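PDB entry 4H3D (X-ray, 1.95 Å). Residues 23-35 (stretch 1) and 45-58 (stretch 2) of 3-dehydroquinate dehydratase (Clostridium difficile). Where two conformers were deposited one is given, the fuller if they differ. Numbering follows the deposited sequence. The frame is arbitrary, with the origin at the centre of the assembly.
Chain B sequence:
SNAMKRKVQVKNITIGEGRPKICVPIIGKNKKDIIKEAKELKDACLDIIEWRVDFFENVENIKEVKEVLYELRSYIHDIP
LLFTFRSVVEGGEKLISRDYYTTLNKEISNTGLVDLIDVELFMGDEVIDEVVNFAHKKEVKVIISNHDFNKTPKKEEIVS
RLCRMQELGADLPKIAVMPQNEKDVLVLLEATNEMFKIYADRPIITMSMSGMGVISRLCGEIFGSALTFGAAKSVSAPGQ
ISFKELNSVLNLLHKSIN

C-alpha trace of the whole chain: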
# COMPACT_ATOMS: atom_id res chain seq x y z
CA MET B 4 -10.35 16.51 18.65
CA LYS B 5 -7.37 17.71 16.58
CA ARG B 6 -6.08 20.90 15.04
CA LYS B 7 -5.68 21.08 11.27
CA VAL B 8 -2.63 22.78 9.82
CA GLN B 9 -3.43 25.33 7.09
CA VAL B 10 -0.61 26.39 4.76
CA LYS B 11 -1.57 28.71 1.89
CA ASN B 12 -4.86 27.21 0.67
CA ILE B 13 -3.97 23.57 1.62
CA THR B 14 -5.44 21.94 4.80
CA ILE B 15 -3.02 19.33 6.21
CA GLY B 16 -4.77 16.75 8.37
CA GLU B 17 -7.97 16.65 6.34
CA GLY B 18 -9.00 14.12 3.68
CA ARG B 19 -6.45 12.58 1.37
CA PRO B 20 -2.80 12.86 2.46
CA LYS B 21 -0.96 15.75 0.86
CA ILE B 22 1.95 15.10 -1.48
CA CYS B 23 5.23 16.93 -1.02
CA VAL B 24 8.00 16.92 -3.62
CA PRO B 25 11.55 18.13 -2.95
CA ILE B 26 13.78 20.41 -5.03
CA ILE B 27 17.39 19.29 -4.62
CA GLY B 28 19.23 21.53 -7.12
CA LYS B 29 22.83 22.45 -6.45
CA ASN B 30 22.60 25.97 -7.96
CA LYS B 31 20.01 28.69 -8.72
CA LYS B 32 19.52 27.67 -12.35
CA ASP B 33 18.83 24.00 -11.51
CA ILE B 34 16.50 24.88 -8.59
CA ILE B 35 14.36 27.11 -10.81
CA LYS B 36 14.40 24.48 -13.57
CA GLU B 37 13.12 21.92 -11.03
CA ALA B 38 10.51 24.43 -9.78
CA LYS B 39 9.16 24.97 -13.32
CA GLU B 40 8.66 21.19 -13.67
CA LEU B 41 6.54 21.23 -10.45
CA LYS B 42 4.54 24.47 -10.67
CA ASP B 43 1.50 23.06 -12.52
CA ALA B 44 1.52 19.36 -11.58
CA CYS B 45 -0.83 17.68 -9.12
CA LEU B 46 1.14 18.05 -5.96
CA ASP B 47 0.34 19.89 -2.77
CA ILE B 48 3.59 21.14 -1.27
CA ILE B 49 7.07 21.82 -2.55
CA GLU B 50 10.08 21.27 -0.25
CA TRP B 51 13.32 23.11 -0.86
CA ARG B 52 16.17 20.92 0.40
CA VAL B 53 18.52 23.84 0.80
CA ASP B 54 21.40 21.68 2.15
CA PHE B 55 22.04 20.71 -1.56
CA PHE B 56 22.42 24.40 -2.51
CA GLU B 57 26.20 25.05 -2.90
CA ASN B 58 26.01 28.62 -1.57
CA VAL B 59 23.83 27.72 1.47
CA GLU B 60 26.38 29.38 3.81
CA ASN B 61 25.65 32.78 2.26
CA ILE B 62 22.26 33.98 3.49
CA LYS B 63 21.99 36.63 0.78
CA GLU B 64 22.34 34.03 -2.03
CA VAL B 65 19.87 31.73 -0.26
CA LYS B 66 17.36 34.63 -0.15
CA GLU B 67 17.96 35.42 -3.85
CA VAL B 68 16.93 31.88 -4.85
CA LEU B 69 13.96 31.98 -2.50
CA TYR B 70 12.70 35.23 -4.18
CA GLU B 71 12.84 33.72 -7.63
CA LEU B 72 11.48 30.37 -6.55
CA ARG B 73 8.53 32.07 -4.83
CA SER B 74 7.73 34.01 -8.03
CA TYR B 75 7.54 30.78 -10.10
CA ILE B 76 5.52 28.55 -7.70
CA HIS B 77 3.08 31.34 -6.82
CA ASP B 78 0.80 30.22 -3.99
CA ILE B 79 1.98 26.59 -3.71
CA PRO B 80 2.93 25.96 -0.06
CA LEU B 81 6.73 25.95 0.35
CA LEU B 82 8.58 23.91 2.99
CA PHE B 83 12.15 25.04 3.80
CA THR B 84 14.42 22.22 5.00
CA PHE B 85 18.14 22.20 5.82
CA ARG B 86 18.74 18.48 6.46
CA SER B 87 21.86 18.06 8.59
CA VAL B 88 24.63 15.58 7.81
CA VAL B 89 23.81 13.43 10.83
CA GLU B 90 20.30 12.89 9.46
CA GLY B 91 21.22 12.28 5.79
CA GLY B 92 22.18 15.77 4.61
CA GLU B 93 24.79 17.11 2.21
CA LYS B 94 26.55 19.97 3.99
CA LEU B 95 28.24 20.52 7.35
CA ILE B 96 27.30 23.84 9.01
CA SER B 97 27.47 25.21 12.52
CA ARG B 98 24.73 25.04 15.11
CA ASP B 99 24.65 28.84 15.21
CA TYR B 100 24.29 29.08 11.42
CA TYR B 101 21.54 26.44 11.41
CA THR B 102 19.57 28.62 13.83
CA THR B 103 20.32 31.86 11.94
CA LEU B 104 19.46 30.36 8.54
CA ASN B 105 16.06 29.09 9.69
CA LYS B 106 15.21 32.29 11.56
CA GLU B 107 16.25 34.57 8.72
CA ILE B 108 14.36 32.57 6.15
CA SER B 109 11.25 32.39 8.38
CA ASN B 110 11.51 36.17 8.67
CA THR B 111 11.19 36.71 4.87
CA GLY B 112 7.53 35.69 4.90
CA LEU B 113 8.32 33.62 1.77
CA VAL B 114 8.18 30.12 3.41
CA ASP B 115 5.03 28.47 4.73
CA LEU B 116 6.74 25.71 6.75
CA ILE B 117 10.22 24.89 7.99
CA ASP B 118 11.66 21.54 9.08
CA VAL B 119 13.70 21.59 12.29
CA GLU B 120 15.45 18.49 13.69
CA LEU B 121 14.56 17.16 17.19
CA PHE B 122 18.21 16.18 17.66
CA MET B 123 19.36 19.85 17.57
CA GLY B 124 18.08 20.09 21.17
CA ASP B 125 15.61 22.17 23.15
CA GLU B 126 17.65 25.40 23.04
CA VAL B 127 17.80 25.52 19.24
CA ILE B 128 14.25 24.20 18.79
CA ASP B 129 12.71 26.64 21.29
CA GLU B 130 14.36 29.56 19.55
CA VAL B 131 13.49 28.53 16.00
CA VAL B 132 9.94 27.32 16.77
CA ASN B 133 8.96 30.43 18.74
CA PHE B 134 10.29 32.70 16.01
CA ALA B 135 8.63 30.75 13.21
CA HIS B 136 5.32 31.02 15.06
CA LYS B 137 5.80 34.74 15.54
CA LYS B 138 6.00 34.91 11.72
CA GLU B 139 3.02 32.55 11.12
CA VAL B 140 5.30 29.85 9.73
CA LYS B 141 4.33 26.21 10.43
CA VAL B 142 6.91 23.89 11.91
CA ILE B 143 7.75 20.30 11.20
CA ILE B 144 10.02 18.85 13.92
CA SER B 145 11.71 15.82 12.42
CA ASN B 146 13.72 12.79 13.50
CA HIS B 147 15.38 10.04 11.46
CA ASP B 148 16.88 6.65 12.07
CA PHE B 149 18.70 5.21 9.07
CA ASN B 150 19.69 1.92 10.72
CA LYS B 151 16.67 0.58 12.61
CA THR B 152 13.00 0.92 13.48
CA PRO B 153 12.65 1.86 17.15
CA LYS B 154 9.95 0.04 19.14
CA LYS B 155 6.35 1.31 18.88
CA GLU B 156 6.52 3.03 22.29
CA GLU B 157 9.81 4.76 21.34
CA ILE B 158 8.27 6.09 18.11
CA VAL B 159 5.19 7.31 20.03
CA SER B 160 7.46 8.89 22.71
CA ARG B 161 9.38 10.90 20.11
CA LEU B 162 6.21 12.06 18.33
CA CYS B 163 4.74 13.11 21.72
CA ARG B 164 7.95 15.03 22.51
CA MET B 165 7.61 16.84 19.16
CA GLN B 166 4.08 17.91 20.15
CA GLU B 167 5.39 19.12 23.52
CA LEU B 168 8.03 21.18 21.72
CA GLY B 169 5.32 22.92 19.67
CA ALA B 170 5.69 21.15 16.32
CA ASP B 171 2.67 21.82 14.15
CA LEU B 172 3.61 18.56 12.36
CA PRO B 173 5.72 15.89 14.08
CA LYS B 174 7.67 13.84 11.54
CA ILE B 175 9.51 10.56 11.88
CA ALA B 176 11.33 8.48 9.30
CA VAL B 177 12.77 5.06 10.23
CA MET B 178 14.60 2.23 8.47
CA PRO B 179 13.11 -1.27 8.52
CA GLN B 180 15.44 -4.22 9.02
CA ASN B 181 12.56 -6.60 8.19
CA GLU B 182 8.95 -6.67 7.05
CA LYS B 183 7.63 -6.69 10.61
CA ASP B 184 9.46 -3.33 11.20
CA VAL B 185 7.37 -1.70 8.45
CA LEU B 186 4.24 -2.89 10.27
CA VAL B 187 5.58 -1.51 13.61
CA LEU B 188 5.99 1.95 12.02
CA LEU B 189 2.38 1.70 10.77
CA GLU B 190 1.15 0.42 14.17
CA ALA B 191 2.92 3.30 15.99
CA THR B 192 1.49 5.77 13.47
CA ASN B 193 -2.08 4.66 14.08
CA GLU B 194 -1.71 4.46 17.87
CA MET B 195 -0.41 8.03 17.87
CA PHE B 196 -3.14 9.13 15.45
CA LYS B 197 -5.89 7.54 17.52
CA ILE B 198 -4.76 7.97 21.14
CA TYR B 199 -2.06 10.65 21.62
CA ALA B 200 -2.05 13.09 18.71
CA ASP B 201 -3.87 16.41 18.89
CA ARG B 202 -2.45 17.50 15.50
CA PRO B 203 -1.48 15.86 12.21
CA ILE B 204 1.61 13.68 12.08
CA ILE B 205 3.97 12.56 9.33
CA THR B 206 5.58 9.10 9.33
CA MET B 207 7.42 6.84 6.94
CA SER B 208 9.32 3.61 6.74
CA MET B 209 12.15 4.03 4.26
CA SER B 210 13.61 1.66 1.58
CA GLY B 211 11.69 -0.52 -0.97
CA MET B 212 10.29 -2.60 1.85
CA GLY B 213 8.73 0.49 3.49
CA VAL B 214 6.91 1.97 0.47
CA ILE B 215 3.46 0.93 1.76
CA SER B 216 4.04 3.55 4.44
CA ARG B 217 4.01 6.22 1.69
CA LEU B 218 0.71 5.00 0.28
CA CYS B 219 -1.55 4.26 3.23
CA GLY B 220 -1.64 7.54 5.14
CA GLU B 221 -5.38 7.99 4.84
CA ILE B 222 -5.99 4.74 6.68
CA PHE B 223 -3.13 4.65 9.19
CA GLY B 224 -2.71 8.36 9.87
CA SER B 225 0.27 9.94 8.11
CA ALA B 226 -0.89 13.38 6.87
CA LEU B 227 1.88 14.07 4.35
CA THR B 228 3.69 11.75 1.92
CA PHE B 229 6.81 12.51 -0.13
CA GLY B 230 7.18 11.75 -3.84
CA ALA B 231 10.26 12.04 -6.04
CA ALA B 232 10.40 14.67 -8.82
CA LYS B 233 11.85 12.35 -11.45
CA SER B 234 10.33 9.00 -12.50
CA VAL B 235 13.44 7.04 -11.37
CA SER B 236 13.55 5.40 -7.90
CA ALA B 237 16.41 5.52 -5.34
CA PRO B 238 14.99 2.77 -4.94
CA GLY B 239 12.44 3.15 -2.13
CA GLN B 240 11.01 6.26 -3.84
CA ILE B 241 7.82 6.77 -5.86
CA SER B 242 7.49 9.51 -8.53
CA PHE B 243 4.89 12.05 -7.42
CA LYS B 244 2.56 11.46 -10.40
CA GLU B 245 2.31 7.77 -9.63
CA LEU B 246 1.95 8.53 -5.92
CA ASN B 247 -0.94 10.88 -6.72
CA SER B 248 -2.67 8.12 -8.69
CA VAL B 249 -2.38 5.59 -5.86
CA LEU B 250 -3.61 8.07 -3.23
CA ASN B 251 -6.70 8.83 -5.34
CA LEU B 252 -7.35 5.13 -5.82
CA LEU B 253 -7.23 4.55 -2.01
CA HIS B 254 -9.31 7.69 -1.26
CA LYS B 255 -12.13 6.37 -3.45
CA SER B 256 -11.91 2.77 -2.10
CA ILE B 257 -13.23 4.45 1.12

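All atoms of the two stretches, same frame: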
# COMPACT_ATOMS: atom_id res chain seq x y z
N CYS B 23 4.13 15.98 -1.03
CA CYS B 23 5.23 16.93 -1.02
C CYS B 23 6.35 16.41 -1.90
O CYS B 23 6.69 15.22 -1.84
CB CYS B 23 5.77 17.10 0.41
SG CYS B 23 7.05 18.31 0.58
N VAL B 24 6.91 17.28 -2.73
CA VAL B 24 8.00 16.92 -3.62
C VAL B 24 9.18 17.85 -3.37
O VAL B 24 9.01 19.07 -3.36
CB VAL B 24 7.57 17.05 -5.09
CG1 VAL B 24 8.68 16.58 -6.00
CG2 VAL B 24 6.28 16.26 -5.34
N PRO B 25 10.39 17.29 -3.17
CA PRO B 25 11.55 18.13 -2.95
C PRO B 25 12.26 18.64 -4.21
O PRO B 25 12.23 17.99 -5.26
CB PRO B 25 12.53 17.22 -2.17
CG PRO B 25 12.13 15.88 -2.48
CD PRO B 25 10.67 15.88 -2.82
N ILE B 26 12.89 19.80 -4.04
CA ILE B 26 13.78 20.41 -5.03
C ILE B 26 15.16 20.23 -4.40
O ILE B 26 15.38 20.63 -3.23
CB ILE B 26 13.47 21.90 -5.23
CG1 ILE B 26 12.14 22.03 -5.98
CG2 ILE B 26 14.61 22.61 -6.01
CD1 ILE B 26 11.67 23.47 -6.19
N ILE B 27 16.07 19.63 -5.15
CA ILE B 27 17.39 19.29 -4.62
C ILE B 27 18.55 19.87 -5.44
O ILE B 27 19.69 19.42 -5.33
CB ILE B 27 17.53 17.75 -4.50
CG1 ILE B 27 17.35 17.07 -5.86
CG2 ILE B 27 16.49 17.19 -3.54
CD1 ILE B 27 17.68 15.59 -5.82
N GLY B 28 18.24 20.89 -6.24
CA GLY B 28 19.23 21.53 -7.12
C GLY B 28 20.43 22.07 -6.38
O GLY B 28 20.32 22.56 -5.26
N LYS B 29 21.58 22.04 -7.05
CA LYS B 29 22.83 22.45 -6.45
C LYS B 29 23.10 23.95 -6.64
O LYS B 29 23.89 24.54 -5.90
CB LYS B 29 23.96 21.64 -7.09
CG LYS B 29 24.90 21.00 -6.09
CD LYS B 29 24.21 19.83 -5.38
CE LYS B 29 25.09 19.21 -4.29
NZ LYS B 29 25.49 20.22 -3.25
N ASN B 30 22.44 24.54 -7.64
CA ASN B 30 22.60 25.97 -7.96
C ASN B 30 21.27 26.62 -8.34
O ASN B 30 20.27 25.94 -8.55
CB ASN B 30 23.63 26.13 -9.08
CG ASN B 30 23.29 25.32 -10.33
OD1 ASN B 30 22.17 25.38 -10.84
ND2 ASN B 30 24.26 24.57 -10.83
N LYS B 31 21.25 27.94 -8.42
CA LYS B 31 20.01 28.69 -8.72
C LYS B 31 19.30 28.26 -10.00
O LYS B 31 18.08 28.10 -10.02
CB LYS B 31 20.29 30.20 -8.78
CG LYS B 31 19.03 31.05 -8.87
CD LYS B 31 19.29 32.52 -8.49
CE LYS B 31 19.97 33.29 -9.58
NZ LYS B 31 19.05 33.55 -10.70
N LYS B 32 20.07 28.07 -11.07
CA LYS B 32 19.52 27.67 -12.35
C LYS B 32 18.77 26.33 -12.25
O LYS B 32 17.64 26.21 -12.73
CB LYS B 32 20.65 27.56 -13.38
CG LYS B 32 20.23 27.04 -14.74
CD LYS B 32 21.42 26.87 -15.68
CE LYS B 32 20.98 26.24 -17.00
NZ LYS B 32 22.12 26.05 -17.95
N ASP B 33 19.41 25.34 -11.63
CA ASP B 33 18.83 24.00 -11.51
C ASP B 33 17.58 23.99 -10.61
O ASP B 33 16.60 23.32 -10.93
CB ASP B 33 19.89 23.01 -11.00
CG ASP B 33 21.03 22.77 -12.03
OD1 ASP B 33 20.98 23.35 -13.13
OD2 ASP B 33 21.97 22.01 -11.72
N ILE B 34 17.63 24.75 -9.52
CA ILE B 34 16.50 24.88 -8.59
C ILE B 34 15.26 25.43 -9.31
O ILE B 34 14.16 24.89 -9.19
CB ILE B 34 16.90 25.78 -7.39
CG1 ILE B 34 17.91 25.02 -6.51
CG2 ILE B 34 15.69 26.19 -6.55
CD1 ILE B 34 18.59 25.86 -5.48
N ILE B 35 15.46 26.50 -10.07
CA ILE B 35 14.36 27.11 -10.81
C ILE B 35 13.85 26.16 -11.89
O ILE B 35 12.64 26.06 -12.11
CB ILE B 35 14.77 28.47 -11.44
CG1 ILE B 35 15.14 29.47 -10.32
CG2 ILE B 35 13.66 29.03 -12.31
CD1 ILE B 35 14.07 29.60 -9.23
N CYS B 45 0.04 17.97 -10.25
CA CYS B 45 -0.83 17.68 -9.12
C CYS B 45 0.00 17.27 -7.95
O CYS B 45 0.34 16.10 -7.78
CB CYS B 45 -1.84 16.59 -9.45
SG CYS B 45 -2.93 17.01 -10.78
N LEU B 46 0.40 18.26 -7.18
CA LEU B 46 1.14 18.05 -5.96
C LEU B 46 0.61 19.13 -5.02
O LEU B 46 -0.04 20.07 -5.47
CB LEU B 46 2.64 18.17 -6.20
CG LEU B 46 3.18 19.50 -6.72
CD1 LEU B 46 3.10 20.58 -5.64
CD2 LEU B 46 4.63 19.32 -7.18
N ASP B 47 0.89 18.99 -3.74
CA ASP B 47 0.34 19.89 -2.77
C ASP B 47 1.36 20.86 -2.19
O ASP B 47 1.06 22.01 -1.99
CB ASP B 47 -0.32 19.07 -1.66
CG ASP B 47 -1.45 18.21 -2.17
OD1 ASP B 47 -2.42 18.78 -2.69
OD2 ASP B 47 -1.37 16.96 -2.07
N ILE B 48 2.55 20.36 -1.94
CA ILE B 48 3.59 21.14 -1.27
C ILE B 48 4.92 20.88 -1.94
O ILE B 48 5.19 19.76 -2.39
CB ILE B 48 3.72 20.70 0.21
CG1 ILE B 48 2.39 20.90 0.96
CG2 ILE B 48 4.87 21.43 0.93
CD1 ILE B 48 2.38 20.32 2.37
N ILE B 49 5.74 21.92 -2.02
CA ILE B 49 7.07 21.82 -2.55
C ILE B 49 8.05 22.03 -1.38
O ILE B 49 7.86 22.93 -0.58
CB ILE B 49 7.34 22.86 -3.65
CG1 ILE B 49 6.52 22.51 -4.90
CG2 ILE B 49 8.82 22.91 -3.98
CD1 ILE B 49 6.61 23.55 -6.04
N GLU B 50 9.05 21.16 -1.28
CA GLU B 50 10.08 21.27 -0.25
C GLU B 50 11.37 21.69 -0.90
O GLU B 50 11.80 21.08 -1.86
CB GLU B 50 10.30 19.91 0.45
CG GLU B 50 11.51 19.90 1.43
CD GLU B 50 11.75 18.52 2.07
OE1 GLU B 50 11.77 17.51 1.34
OE2 GLU B 50 11.93 18.47 3.31
N TRP B 51 12.00 22.74 -0.39
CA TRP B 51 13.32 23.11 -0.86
C TRP B 51 14.34 22.55 0.11
O TRP B 51 14.42 22.98 1.28
CB TRP B 51 13.48 24.62 -1.03
CG TRP B 51 14.84 25.02 -1.52
CD1 TRP B 51 15.69 24.25 -2.27
CD2 TRP B 51 15.48 26.31 -1.39
NE1 TRP B 51 16.84 24.97 -2.55
CE2 TRP B 51 16.73 26.23 -2.04
CE3 TRP B 51 15.12 27.51 -0.78
CZ2 TRP B 51 17.61 27.30 -2.09
CZ3 TRP B 51 16.01 28.57 -0.83
CH2 TRP B 51 17.24 28.45 -1.48
N ARG B 52 15.09 21.54 -0.36
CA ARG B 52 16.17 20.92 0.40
C ARG B 52 17.38 21.76 0.15
O ARG B 52 18.20 21.46 -0.71
CB ARG B 52 16.43 19.48 -0.06
CG ARG B 52 15.48 18.44 0.55
CD ARG B 52 15.84 18.17 1.98
NE ARG B 52 17.24 17.74 2.10
CZ ARG B 52 17.65 16.48 1.99
NH1 ARG B 52 16.76 15.50 1.79
NH2 ARG B 52 18.94 16.18 2.10
N VAL B 53 17.49 22.82 0.95
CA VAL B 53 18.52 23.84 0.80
C VAL B 53 19.94 23.34 1.12
O VAL B 53 20.92 23.94 0.69
CB VAL B 53 18.16 25.08 1.65
CG1 VAL B 53 18.36 24.80 3.13
CG2 VAL B 53 18.96 26.31 1.21
N ASP B 54 20.05 22.25 1.87
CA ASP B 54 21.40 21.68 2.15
C ASP B 54 22.12 21.22 0.87
O ASP B 54 23.32 21.05 0.89
CB ASP B 54 21.34 20.54 3.16
CG ASP B 54 20.36 19.46 2.77
OD1 ASP B 54 19.13 19.72 2.81
OD2 ASP B 54 20.83 18.35 2.46
N PHE B 55 21.39 21.02 -0.24
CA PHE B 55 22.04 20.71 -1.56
C PHE B 55 22.57 21.98 -2.24
O PHE B 55 23.46 21.92 -3.10
CB PHE B 55 21.07 20.05 -2.55
CG PHE B 55 20.76 18.59 -2.26
CD1 PHE B 55 21.55 17.57 -2.82
CD2 PHE B 55 19.66 18.23 -1.50
CE1 PHE B 55 21.26 16.23 -2.59
CE2 PHE B 55 19.36 16.88 -1.26
CZ PHE B 55 20.16 15.88 -1.80
N PHE B 56 22.01 23.13 -1.90
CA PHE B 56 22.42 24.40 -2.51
C PHE B 56 23.88 24.73 -2.15
O PHE B 56 24.21 24.88 -0.97
CB PHE B 56 21.46 25.50 -2.06
CG PHE B 56 21.75 26.85 -2.65
CD1 PHE B 56 21.87 27.02 -4.02
CD2 PHE B 56 21.84 27.96 -1.82
CE1 PHE B 56 22.13 28.28 -4.56
CE2 PHE B 56 22.11 29.24 -2.36
CZ PHE B 56 22.24 29.39 -3.73
N GLU B 57 24.75 24.83 -3.16
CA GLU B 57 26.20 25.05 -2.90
C GLU B 57 26.54 26.32 -2.13
O GLU B 57 27.51 26.34 -1.38
CB GLU B 57 27.03 24.98 -4.20
CG GLU B 57 27.04 23.59 -4.81
CD GLU B 57 28.00 23.44 -5.97
OE1 GLU B 57 28.19 22.28 -6.42
OE2 GLU B 57 28.56 24.45 -6.44
N ASN B 58 25.75 27.37 -2.30
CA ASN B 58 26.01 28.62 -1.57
C ASN B 58 25.15 28.79 -0.31
O ASN B 58 24.92 29.92 0.12
CB ASN B 58 25.84 29.81 -2.52
CG ASN B 58 26.86 29.80 -3.64
OD1 ASN B 58 27.98 29.34 -3.47
ND2 ASN B 58 26.46 30.30 -4.81
O HOH W 1 18.71 23.03 -3.29

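The two stretches meet first as neighbouring parallel strands, 23-26 and 48-52, and then through the segments that follow them. Together they bury 918 Å² of surface.

The strand pairing is a regular parallel ladder. V24 N donates to I48 O at 3.0 Å, and V24 O accepts from E50 N at 2.9 Å. I26 repeats the pattern two residues on: I26 N donates to E50 O at 2.8 Å, and I26 O accepts from R52 N at 3.0 Å. E50 N and E50 O are thus both satisfied by the first strand. C23 and P25 alternate with V24 and I26 and take no part in these N-H bonds. P25 has no N-H to give. Their CA atoms instead lie close to the same carbonyls, with C23 CA 3.1 Å from I48 O and P25 CA 3.2 Å from E50 O. These are CA-H...O contacts that supplement the ladder.

Side chains alternate between the two faces of the sheet. C23, P25, I48 and E50 share one face. There C23 SG packs 3.8 Å from I48 CG2 and 3.6 Å from E50 CB. E50 OE1 comes within 3.6 Å of P25 CB, a van der Waals contact, while E50 OE2 is hydrogen-bonded elsewhere in the structure. V24, I26, I49 and W51 occupy the other face. I26 CD1 meets I49 CG2 at 3.6 Å. I34, from the helix that follows, adds to this apolar cluster: its CD1 is 3.8 Å from W51 CZ2 and 3.8 Å from F56 CD1.

Beyond the strand pairing, one water links the loop at G28 to the end of the second strand. It donates to G28 O at 2.6 Å and to R52 O at 3.1 Å, and accepts from W51 NE1 at 2.8 Å. The indole N-H is therefore satisfied, although no protein acceptor reaches it from the first stretch. R52 O also accepts from F55 N, at 3.3 Å, a bond from the 3-10 segment back to the strand end.

K29 makes the last polar links. Its carbonyl K29 O accepts from E57 N at 2.9 Å, with a nearly straight angle of 176°. Its CB points away from the second stretch, but the end of the side chain comes nearer, and K29 NZ donates to F55 O at 2.7 Å. The same carbonyl, F55 O, lies 3.4 Å from K29 CA in a CA-H...O contact. The F55 ring is flanked by I27, whose CB sits over one face, 3.9 Å from the ring centroid. K29 CE lies at the ring edge, 4.2 Å from F55 CD1.

Two local arrangements satisfy other groups. N30 OD1 caps the helix by accepting from D33 N at 2.9 Å. The end of the R52 side chain leads away from the first stretch to a salt bridge with D54: R52 NE to D54 OD1 is 2.8 Å, and R52 NH2 to D54 OD2 is 2.9 Å.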